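Local coordinates for Lmo0812 protein (PDB 4YF1), which probably acts as an HD-domain pyrophosphohydrolase that removes the 3'-diphosphate of guanosine-3',5'-bis(diphosphate), at residues A[40-45]-A[120-125]; A[109-114]-A[163-168]; A[116-121]-A[171-176]; A[159-164]-A[176-181]. One frame throughout, in Å; residues are numbered along the deposited sequence. Where two conformers were deposited one is given.

Contact 1: A[40-45]-A[120-125]; sequences ARILRR and DKLDNL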
# COMPACT_ATOMS: atom_id res chain seq x y z
N ALA A 40 -6.06 -1.93 4.69
CA ALA A 40 -4.70 -1.77 5.32
C ALA A 40 -4.82 -1.27 6.77
O ALA A 40 -4.09 -1.71 7.64
CB ALA A 40 -3.85 -0.81 4.48
N ARG A 41 -5.75 -0.35 7.02
CA ARG A 41 -6.01 0.13 8.37
C ARG A 41 -6.49 -0.96 9.32
O ARG A 41 -6.04 -1.04 10.47
CB ARG A 41 -7.01 1.31 8.33
CG ARG A 41 -7.50 1.78 9.68
CD ARG A 41 -8.41 3.00 9.60
NE ARG A 41 -8.98 3.27 10.91
CZ ARG A 41 -9.97 2.57 11.45
NH1 ARG A 41 -10.62 1.61 10.74
NH2 ARG A 41 -10.39 2.87 12.67
N ILE A 42 -7.44 -1.78 8.88
CA ILE A 42 -7.93 -2.90 9.69
C ILE A 42 -6.75 -3.82 10.07
O ILE A 42 -6.59 -4.19 11.19
CB ILE A 42 -8.98 -3.70 8.93
CG1 ILE A 42 -10.27 -2.86 8.79
CG2 ILE A 42 -9.28 -4.99 9.64
CD1 ILE A 42 -11.20 -3.31 7.69
N LEU A 43 -5.92 -4.13 9.11
CA LEU A 43 -4.77 -5.02 9.37
C LEU A 43 -3.71 -4.39 10.30
O LEU A 43 -3.19 -5.08 11.19
CB LEU A 43 -4.14 -5.47 8.06
CG LEU A 43 -5.06 -6.38 7.21
CD1 LEU A 43 -4.60 -6.46 5.77
CD2 LEU A 43 -5.15 -7.78 7.81
N ARG A 44 -3.45 -3.10 10.11
CA ARG A 44 -2.44 -2.37 10.93
C ARG A 44 -2.93 -2.30 12.35
O ARG A 44 -2.19 -2.61 13.30
CB ARG A 44 -2.18 -0.97 10.34
CG ARG A 44 -1.30 -0.06 11.20
CD ARG A 44 -0.95 1.27 10.55
NE ARG A 44 -2.10 1.90 9.87
CZ ARG A 44 -2.32 1.89 8.56
NH1 ARG A 44 -3.40 2.51 8.06
NH2 ARG A 44 -1.52 1.22 7.73
N ARG A 45 -4.21 -1.95 12.52
CA ARG A 45 -4.77 -1.85 13.84
C ARG A 45 -4.82 -3.17 14.57
O ARG A 45 -4.90 -3.20 15.80
CB ARG A 45 -6.18 -1.21 13.78
CG ARG A 45 -6.12 0.28 13.50
CD ARG A 45 -7.51 0.80 13.25
NE ARG A 45 -8.38 0.68 14.41
CZ ARG A 45 -8.41 1.54 15.44
NH1 ARG A 45 -7.57 2.57 15.53
NH2 ARG A 45 -9.28 1.34 16.44
N ASP A 120 -10.56 -7.98 3.97
CA ASP A 120 -11.13 -7.63 2.68
C ASP A 120 -12.67 -7.75 2.74
O ASP A 120 -13.38 -6.85 2.30
CB ASP A 120 -10.59 -8.58 1.62
CG ASP A 120 -11.25 -8.38 0.24
OD1 ASP A 120 -11.19 -7.25 -0.29
OD2 ASP A 120 -11.79 -9.35 -0.32
N LYS A 121 -13.17 -8.84 3.29
CA LYS A 121 -14.66 -9.04 3.40
C LYS A 121 -15.32 -8.10 4.35
O LYS A 121 -16.46 -7.71 4.16
CB LYS A 121 -15.01 -10.46 3.82
CG LYS A 121 -15.15 -11.39 2.65
CD LYS A 121 -13.87 -11.53 1.90
CE LYS A 121 -14.17 -11.63 0.43
NZ LYS A 121 -12.92 -12.11 -0.24
N LEU A 122 -14.62 -7.78 5.43
CA LEU A 122 -15.14 -6.84 6.42
C LEU A 122 -15.38 -5.47 5.83
O LEU A 122 -16.46 -4.90 6.01
CB LEU A 122 -14.19 -6.76 7.65
CG LEU A 122 -14.55 -5.76 8.75
CD1 LEU A 122 -15.96 -5.89 9.28
CD2 LEU A 122 -13.56 -5.82 9.92
N ASP A 123 -14.40 -4.91 5.11
CA ASP A 123 -14.62 -3.60 4.53
C ASP A 123 -15.78 -3.66 3.51
O ASP A 123 -16.57 -2.71 3.44
CB ASP A 123 -13.38 -3.05 3.86
CG ASP A 123 -13.60 -1.63 3.35
OD1 ASP A 123 -13.84 -0.70 4.17
OD2 ASP A 123 -13.51 -1.43 2.13
N ASN A 124 -15.85 -4.74 2.72
CA ASN A 124 -16.96 -4.92 1.73
C ASN A 124 -18.32 -4.92 2.42
O ASN A 124 -19.21 -4.18 2.01
CB ASN A 124 -16.79 -6.23 0.94
CG ASN A 124 -15.64 -6.20 -0.06
OD1 ASN A 124 -15.05 -5.15 -0.34
ND2 ASN A 124 -15.32 -7.38 -0.61
N LEU A 125 -18.51 -5.76 3.44
CA LEU A 125 -19.80 -5.81 4.17
C LEU A 125 -20.13 -4.53 4.92
O LEU A 125 -21.32 -4.17 5.07
CB LEU A 125 -19.94 -7.00 5.10
CG LEU A 125 -20.08 -8.38 4.51
CD1 LEU A 125 -20.62 -9.27 5.61
CD2 LEU A 125 -21.03 -8.39 3.31
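Ile42 and Asp123 mark the closest backbone approach of two helical segments, 40-45 and 120-125, with their CA atoms 8.5 Å apart. That spacing leaves the contact to side chains, and it is small, burying 108 Å² summed over both sides. Ile42 reaches across with a single atom, CD1. Its chi1 of -70° puts CG1 beside the backbone N and CG2 beside the carbonyl carbon, and the extended second torsion carries CD1 to the other helix. There Ile42 CD1 meets Leu122 CD2 at 4.1 Å, the two side chains running at a slant to each other, and lies 4.4 Å from both Asp123 N and Asp123 CB. Asp123 therefore presents its aliphatic part to Ile42, while its carboxylate is engaged elsewhere: OD2 is hydrogen-bonded to His35 ND1, and OD1 accepts from Asn38 ND2. One helical turn earlier, Asp120 OD2 forms a salt bridge of 3.0 Å with Lys121 NZ. Asp120 is also hydrogen-bonded through OD2 to His87 and through OD1 to His35 NE2, and it converges with His35 and His59 in a pattern consistent with the HD-domain signature, though no metal is bound to them here. Around the contact, helix 172-184 packs Phe173 on Ile42 and Leu180 on Leu122, and helix 50-64 covers Ala40 through Val53 and Leu57.

Contact 2: A[109-114]-A[163-168]; sequences GNLEEK and YGLNPS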
# COMPACT_ATOMS: atom_id res chain seq x y z
N GLY A 109 -5.58 -21.60 5.65
CA GLY A 109 -4.40 -20.71 5.60
C GLY A 109 -3.82 -20.43 6.97
O GLY A 109 -4.41 -20.82 7.97
N ASN A 110 -2.66 -19.78 7.01
CA ASN A 110 -2.08 -19.39 8.30
C ASN A 110 -2.76 -18.12 8.80
O ASN A 110 -3.70 -17.59 8.11
CB ASN A 110 -0.53 -19.25 8.24
CG ASN A 110 -0.05 -18.09 7.35
OD1 ASN A 110 -0.76 -17.09 7.14
ND2 ASN A 110 1.19 -18.19 6.88
N LEU A 111 -2.39 -17.61 9.97
CA LEU A 111 -3.09 -16.43 10.53
C LEU A 111 -3.08 -15.21 9.61
O LEU A 111 -4.16 -14.57 9.40
CB LEU A 111 -2.57 -16.04 11.92
CG LEU A 111 -3.20 -14.78 12.59
CD1 LEU A 111 -4.69 -14.92 12.73
CD2 LEU A 111 -2.55 -14.49 13.95
N GLU A 112 -1.93 -14.93 9.00
CA GLU A 112 -1.81 -13.79 8.06
C GLU A 112 -2.73 -13.96 6.85
O GLU A 112 -3.48 -13.02 6.46
CB GLU A 112 -0.38 -13.61 7.59
CG GLU A 112 0.54 -13.25 8.76
CD GLU A 112 1.97 -13.05 8.36
OE1 GLU A 112 2.38 -13.51 7.26
OE2 GLU A 112 2.72 -12.45 9.17
N GLU A 113 -2.70 -15.15 6.26
CA GLU A 113 -3.55 -15.45 5.08
C GLU A 113 -5.01 -15.33 5.41
O GLU A 113 -5.77 -14.81 4.59
CB GLU A 113 -3.21 -16.85 4.54
CG GLU A 113 -1.75 -16.91 4.09
CD GLU A 113 -1.23 -18.31 3.81
OE1 GLU A 113 -1.59 -19.27 4.55
OE2 GLU A 113 -0.40 -18.43 2.88
N LYS A 114 -5.42 -15.82 6.58
CA LYS A 114 -6.83 -15.68 7.04
C LYS A 114 -7.19 -14.22 7.23
O LYS A 114 -8.23 -13.75 6.79
CB LYS A 114 -7.03 -16.42 8.36
CG LYS A 114 -6.92 -17.93 8.24
CD LYS A 114 -6.87 -18.57 9.60
CE LYS A 114 -7.04 -20.09 9.56
NZ LYS A 114 -8.48 -20.44 9.74
N TYR A 163 -10.99 -21.68 12.13
CA TYR A 163 -10.51 -23.05 12.09
C TYR A 163 -8.99 -23.13 12.27
O TYR A 163 -8.23 -22.51 11.54
CB TYR A 163 -10.90 -23.75 10.79
CG TYR A 163 -10.60 -25.24 10.83
CD1 TYR A 163 -11.44 -26.12 11.52
CD2 TYR A 163 -9.47 -25.78 10.20
CE1 TYR A 163 -11.17 -27.49 11.59
CE2 TYR A 163 -9.20 -27.14 10.25
CZ TYR A 163 -10.05 -27.99 10.95
OH TYR A 163 -9.80 -29.33 11.03
N GLY A 164 -8.58 -23.89 13.27
CA GLY A 164 -7.16 -24.11 13.56
C GLY A 164 -6.46 -23.00 14.30
O GLY A 164 -5.25 -23.11 14.59
N LEU A 165 -7.17 -21.94 14.65
CA LEU A 165 -6.54 -20.87 15.39
C LEU A 165 -6.74 -21.04 16.89
O LEU A 165 -7.78 -21.52 17.34
CB LEU A 165 -7.11 -19.52 14.96
CG LEU A 165 -6.81 -19.00 13.55
CD1 LEU A 165 -7.45 -17.62 13.41
CD2 LEU A 165 -5.32 -18.94 13.28
N ASN A 166 -5.73 -20.65 17.67
CA ASN A 166 -5.84 -20.65 19.12
C ASN A 166 -6.66 -19.40 19.52
O ASN A 166 -6.53 -18.35 18.88
CB ASN A 166 -4.45 -20.60 19.75
CG ASN A 166 -3.62 -21.83 19.42
OD1 ASN A 166 -4.14 -22.95 19.36
ND2 ASN A 166 -2.32 -21.63 19.23
N PRO A 167 -7.52 -19.51 20.55
CA PRO A 167 -8.31 -18.34 20.96
C PRO A 167 -7.53 -17.03 21.17
O PRO A 167 -8.05 -15.96 20.84
CB PRO A 167 -8.95 -18.82 22.26
CG PRO A 167 -9.16 -20.27 22.04
CD PRO A 167 -7.97 -20.74 21.24
N SER A 168 -6.29 -17.10 21.66
CA SER A 168 -5.50 -15.89 21.90
C SER A 168 -5.02 -15.15 20.63
O SER A 168 -4.65 -13.99 20.72
CB SER A 168 -4.28 -16.22 22.78
OG SER A 168 -3.34 -17.01 22.07
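Tyr163 offers its flat peptide carbonyl to Lys114: Lys114 NZ lies in the carbonyl plane on a lone pair of Tyr163 O, at 2.8 Å with a C=O...N angle of 136°. The side chain of Tyr163 itself ends well away from this bond. Two further flat groups stand at the start of helix 111-114. The Asn110 amide receives Glu113 N at OD1, 2.9 Å away and nearly end-on to the C=O, and the Glu113 carboxylate accepts Asn110 N at OE1, on the anti lone pair, at 2.7 Å. This reciprocal pair is a capping box with Asn110 as N-cap. The apolar half of the contact centres on Leu165. Its CD1 lies 3.9 Å from Leu111 CD1, where the two leucines meet at about a right angle, and 4.0 Å from Lys114 CD, which runs past it in the opposite direction. Lys114 CD and CE both pack on Leu165, and a bend at the last torsion, chi4 -93°, turns NZ to Tyr163 O. NZ also bonds to Met161 O, Val106 O and Arg107 O. These four carbonyls outnumber the three ammonium hydrogens, so at least one hydrogen is probably shared. The carbonyls at the end of helix 95-108 would probably favour the positive charge; the bonds from NZ link helix 111-132, that helix end and the loop.

Contact 3: A[116-121]-A[171-176]; sequences LIVADK and PPFFDE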
# COMPACT_ATOMS: atom_id res chain seq x y z
N LEU A 116 -6.00 -11.55 5.78
CA LEU A 116 -6.12 -10.82 4.52
C LEU A 116 -7.51 -10.99 3.92
O LEU A 116 -8.12 -10.01 3.40
CB LEU A 116 -5.10 -11.34 3.54
CG LEU A 116 -3.70 -10.84 3.90
CD1 LEU A 116 -2.69 -11.77 3.24
CD2 LEU A 116 -3.54 -9.40 3.44
N ILE A 117 -8.00 -12.21 3.99
CA ILE A 117 -9.34 -12.51 3.46
C ILE A 117 -10.42 -11.86 4.32
O ILE A 117 -11.34 -11.24 3.77
CB ILE A 117 -9.60 -14.03 3.38
CG1 ILE A 117 -8.68 -14.67 2.34
CG2 ILE A 117 -11.09 -14.30 3.02
CD1 ILE A 117 -8.64 -16.19 2.32
N VAL A 118 -10.37 -12.03 5.63
CA VAL A 118 -11.43 -11.47 6.48
C VAL A 118 -11.46 -9.92 6.43
O VAL A 118 -12.54 -9.34 6.32
CB VAL A 118 -11.38 -12.00 7.91
CG1 VAL A 118 -12.46 -11.41 8.76
CG2 VAL A 118 -11.44 -13.52 7.95
N ALA A 119 -10.29 -9.28 6.44
CA ALA A 119 -10.23 -7.82 6.36
C ALA A 119 -10.86 -7.30 5.07
O ALA A 119 -11.59 -6.31 5.07
CB ALA A 119 -8.80 -7.33 6.49
N ASP A 120 -10.56 -7.98 3.97
CA ASP A 120 -11.13 -7.63 2.68
C ASP A 120 -12.67 -7.75 2.74
O ASP A 120 -13.38 -6.85 2.30
CB ASP A 120 -10.59 -8.58 1.62
CG ASP A 120 -11.25 -8.38 0.24
OD1 ASP A 120 -11.19 -7.25 -0.29
OD2 ASP A 120 -11.79 -9.35 -0.32
N LYS A 121 -13.17 -8.84 3.29
CA LYS A 121 -14.66 -9.04 3.40
C LYS A 121 -15.32 -8.10 4.35
O LYS A 121 -16.46 -7.71 4.16
CB LYS A 121 -15.01 -10.46 3.82
CG LYS A 121 -15.15 -11.39 2.65
CD LYS A 121 -13.87 -11.53 1.90
CE LYS A 121 -14.17 -11.63 0.43
NZ LYS A 121 -12.92 -12.11 -0.24
N PRO A 171 -7.97 -12.27 15.68
CA PRO A 171 -8.06 -10.80 15.77
C PRO A 171 -9.45 -10.25 16.15
O PRO A 171 -10.46 -10.81 15.72
CB PRO A 171 -7.67 -10.33 14.37
CG PRO A 171 -6.96 -11.48 13.74
CD PRO A 171 -7.48 -12.72 14.36
N PRO A 172 -9.50 -9.16 16.94
CA PRO A 172 -10.80 -8.58 17.30
C PRO A 172 -11.67 -8.28 16.08
O PRO A 172 -12.88 -8.43 16.16
CB PRO A 172 -10.42 -7.29 18.02
CG PRO A 172 -9.09 -7.60 18.67
CD PRO A 172 -8.39 -8.56 17.73
N PHE A 173 -11.08 -7.88 14.95
CA PHE A 173 -11.89 -7.57 13.77
C PHE A 173 -12.65 -8.78 13.21
O PHE A 173 -13.64 -8.58 12.50
CB PHE A 173 -11.13 -6.80 12.67
CG PHE A 173 -10.17 -7.61 11.84
CD1 PHE A 173 -10.60 -8.30 10.70
CD2 PHE A 173 -8.80 -7.63 12.15
CE1 PHE A 173 -9.72 -9.00 9.88
CE2 PHE A 173 -7.91 -8.33 11.34
CZ PHE A 173 -8.35 -9.03 10.22
N PHE A 174 -12.23 -10.01 13.55
CA PHE A 174 -12.96 -11.23 13.09
C PHE A 174 -14.40 -11.20 13.65
O PHE A 174 -15.35 -11.54 12.95
CB PHE A 174 -12.25 -12.51 13.52
CG PHE A 174 -11.13 -12.96 12.61
CD1 PHE A 174 -10.34 -12.06 11.93
CD2 PHE A 174 -10.82 -14.32 12.51
CE1 PHE A 174 -9.31 -12.49 11.13
CE2 PHE A 174 -9.80 -14.76 11.68
CZ PHE A 174 -9.05 -13.85 11.00
N ASP A 175 -14.52 -10.76 14.91
CA ASP A 175 -15.81 -10.62 15.60
C ASP A 175 -16.70 -9.56 14.92
O ASP A 175 -17.92 -9.73 14.84
CB ASP A 175 -15.61 -10.27 17.09
CG ASP A 175 -14.85 -11.35 17.87
OD1 ASP A 175 -15.00 -12.54 17.52
OD2 ASP A 175 -14.11 -11.02 18.83
N GLU A 176 -16.09 -8.48 14.43
CA GLU A 176 -16.83 -7.41 13.72
C GLU A 176 -17.41 -7.99 12.43
O GLU A 176 -18.55 -7.71 12.07
CB GLU A 176 -15.99 -6.21 13.31
CG GLU A 176 -15.40 -5.40 14.43
CD GLU A 176 -14.46 -4.33 13.91
OE1 GLU A 176 -14.89 -3.54 13.03
OE2 GLU A 176 -13.32 -4.28 14.43
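Val118 and Ala119 form the tight side of this contact, meeting Phe173 and Phe174 where helices 116-121 and 172-176 approach to 9.8 Å between axes and cross at 42°. Val118 divides its methyls between the rings. CG2 sits over one face of Phe174 in a CH-pi contact, 4.1 Å from the ring centroid and 20° off the normal, while Val118 CG1 lies 3.8 Å from Phe173 CE1. The other face of Phe174 is covered by Pro171, whose CD stands 3.6 Å above the plane and over the ring centre, so the ring is clamped between a valine methyl and a proline ring carbon. The edge of Phe174 meets Phe173: CD1 lies above the Phe173 ring, offset toward its rim. Phe173 makes the shortest approach, its CE1 coming within 3.5 Å of Ala119 N and 3.9 Å of Ala119 CB. A chi1 of 76° sets its CG between backbone N and carbonyl carbon, a confined placement that brings the ring against the backbone of Ala119. All four touching residues are buried. By contrast, the exposed Pro172, Asp175 and Glu176 take no part between these two segments, though Glu176 touches Leu122 further along helix 111-132. Asp120 leaves its helix away from the phenylalanines, and its carboxylate bonds to His35 and His87. The result is a helix pair of an all-helical HD-domain fold: two phenylalanine rings pack on the helix whose other side carries an aspartate of the probable HD-type histidine and aspartate cluster.

Contact 4: A[159-164]-A[176-181]; sequences NNMEYG and EYARLV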
# COMPACT_ATOMS: atom_id res chain seq x y z
N ASN A 159 -17.89 -19.00 9.15
CA ASN A 159 -17.81 -20.31 9.81
C ASN A 159 -16.50 -21.06 9.66
O ASN A 159 -16.33 -22.09 10.28
CB ASN A 159 -18.98 -21.19 9.36
CG ASN A 159 -20.30 -20.65 9.85
OD1 ASN A 159 -20.33 -20.00 10.89
ND2 ASN A 159 -21.37 -20.87 9.10
N ASN A 160 -15.59 -20.55 8.84
CA ASN A 160 -14.30 -21.22 8.63
C ASN A 160 -13.08 -20.41 9.05
O ASN A 160 -12.02 -20.99 9.32
CB ASN A 160 -14.20 -21.65 7.16
CG ASN A 160 -15.05 -22.88 6.86
OD1 ASN A 160 -14.65 -23.99 7.15
ND2 ASN A 160 -16.24 -22.66 6.29
N MSE A 161 -13.26 -19.10 9.22
CA MSE A 161 -12.11 -18.21 9.53
C MSE A 161 -11.38 -18.55 10.82
O MSE A 161 -10.16 -18.32 10.91
CB MSE A 161 -12.52 -16.74 9.50
CG MSE A 161 -13.51 -16.43 10.63
SE MSE A 161 -14.16 -14.59 10.49
CE MSE A 161 -15.28 -14.69 12.08
N GLU A 162 -12.07 -19.11 11.82
CA GLU A 162 -11.39 -19.48 13.10
C GLU A 162 -10.76 -20.88 13.15
O GLU A 162 -10.00 -21.19 14.09
CB GLU A 162 -12.36 -19.34 14.28
CG GLU A 162 -12.85 -17.91 14.46
CD GLU A 162 -13.64 -17.70 15.75
OE1 GLU A 162 -13.93 -18.69 16.46
OE2 GLU A 162 -13.93 -16.53 16.05
N TYR A 163 -10.99 -21.68 12.13
CA TYR A 163 -10.51 -23.05 12.09
C TYR A 163 -8.99 -23.13 12.27
O TYR A 163 -8.23 -22.51 11.54
CB TYR A 163 -10.90 -23.75 10.79
CG TYR A 163 -10.60 -25.24 10.83
CD1 TYR A 163 -11.44 -26.12 11.52
CD2 TYR A 163 -9.47 -25.78 10.20
CE1 TYR A 163 -11.17 -27.49 11.59
CE2 TYR A 163 -9.20 -27.14 10.25
CZ TYR A 163 -10.05 -27.99 10.95
OH TYR A 163 -9.80 -29.33 11.03
N GLY A 164 -8.58 -23.89 13.27
CA GLY A 164 -7.16 -24.11 13.56
C GLY A 164 -6.46 -23.00 14.30
O GLY A 164 -5.25 -23.11 14.59
N GLU A 176 -16.09 -8.48 14.43
CA GLU A 176 -16.83 -7.41 13.72
C GLU A 176 -17.41 -7.99 12.43
O GLU A 176 -18.55 -7.71 12.07
CB GLU A 176 -15.99 -6.21 13.31
CG GLU A 176 -15.40 -5.40 14.43
CD GLU A 176 -14.46 -4.33 13.91
OE1 GLU A 176 -14.89 -3.54 13.03
OE2 GLU A 176 -13.32 -4.28 14.43
N TYR A 177 -16.61 -8.77 11.73
CA TYR A 177 -17.13 -9.41 10.51
C TYR A 177 -18.26 -10.38 10.84
O TYR A 177 -19.29 -10.37 10.13
CB TYR A 177 -16.04 -10.13 9.75
CG TYR A 177 -16.52 -10.86 8.53
CD1 TYR A 177 -16.93 -10.17 7.41
CD2 TYR A 177 -16.58 -12.24 8.50
CE1 TYR A 177 -17.36 -10.84 6.28
CE2 TYR A 177 -17.01 -12.93 7.36
CZ TYR A 177 -17.40 -12.21 6.26
OH TYR A 177 -17.81 -12.85 5.14
N ALA A 178 -18.10 -11.20 11.87
CA ALA A 178 -19.17 -12.14 12.28
C ALA A 178 -20.50 -11.40 12.56
O ALA A 178 -21.55 -11.86 12.09
CB ALA A 178 -18.76 -12.96 13.47
N ARG A 179 -20.44 -10.29 13.31
CA ARG A 179 -21.63 -9.50 13.63
C ARG A 179 -22.29 -8.95 12.36
O ARG A 179 -23.51 -8.97 12.25
CB ARG A 179 -21.34 -8.36 14.62
CG ARG A 179 -20.99 -8.82 16.03
CD ARG A 179 -20.98 -7.65 17.03
NE ARG A 179 -20.15 -6.51 16.61
CZ ARG A 179 -18.85 -6.35 16.86
NH1 ARG A 179 -18.15 -7.27 17.53
NH2 ARG A 179 -18.23 -5.27 16.42
N LEU A 180 -21.48 -8.45 11.42
CA LEU A 180 -22.03 -7.97 10.16
C LEU A 180 -22.73 -9.07 9.36
O LEU A 180 -23.81 -8.81 8.76
CB LEU A 180 -20.97 -7.32 9.27
CG LEU A 180 -20.74 -5.84 9.46
CD1 LEU A 180 -19.49 -5.40 8.75
CD2 LEU A 180 -21.94 -5.07 8.95
N VAL A 181 -22.14 -10.27 9.30
CA VAL A 181 -22.77 -11.38 8.57
C VAL A 181 -24.12 -11.74 9.19
O VAL A 181 -25.12 -11.93 8.46
CB VAL A 181 -21.82 -12.59 8.47
CG1 VAL A 181 -22.52 -13.82 7.89
CG2 VAL A 181 -20.63 -12.22 7.61
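The shortest polar bond within the two segments, Val181 N to Tyr177 O at 3.0 Å, is a backbone bond of the turn that carries Tyr177, which meets Met161; no polar bond joins the segments. Met161 is a selenomethionine and carries the contact alone from its side. It sits in a type I beta turn from Asn160 to Tyr163, closed by Tyr163 N to Asn160 O at 3.1 Å, following helix 147-160. Its CG is held between backbone N and carbonyl carbon, chi1 66°, and the chain beyond is extended, so SE and CE are delivered straight to helix 176-181. Met161 SE lies 3.9 Å from Tyr177 CD2. Measured to the centroid of the Tyr177 ring, Met161 SE is 72° off the normal, a Met-aromatic contact of oblique geometry. Met161 CE goes on to Ala178 CB at 4.1 Å. The Tyr177 ring is steadied by its own helix, with Val181 CG2 3.5 Å above one face near the rim, and by Tyr177 OH, which bonds to Asn154 ND2. The contact is small, 101 Å² in all, but two of its three residues are buried. Around it, helix 147-160 touches Tyr177 through Ile157 and Lys158, helix 111-132 reaches Tyr177 with Lys121, and Val106 of helix 95-108 packs on Met161.

In the fold
Contact 1 opens first, on helix 35-45, and closes on helix 111-132, enclosing the largely helical chain between. Contact 2 opens just before that helix and on its first turn, and so crosses contact 1; contact 3 begins on the stretch where contact 1 ends, sharing Asp120 and Lys121. The chain then passes through helix 147-160. Contact 4 opens about the end of that helix, where contact 2 closes in the following loop, the two sharing Tyr163 and Gly164. Contact 3 closes on helix 172-184, crossing both contact 2 and contact 4. Together they tie helix 111-132 to helices 35-45 and 172-184, which also touch each other through Ile42 and Phe173, with the 161-171 loop bound to its N-terminal end.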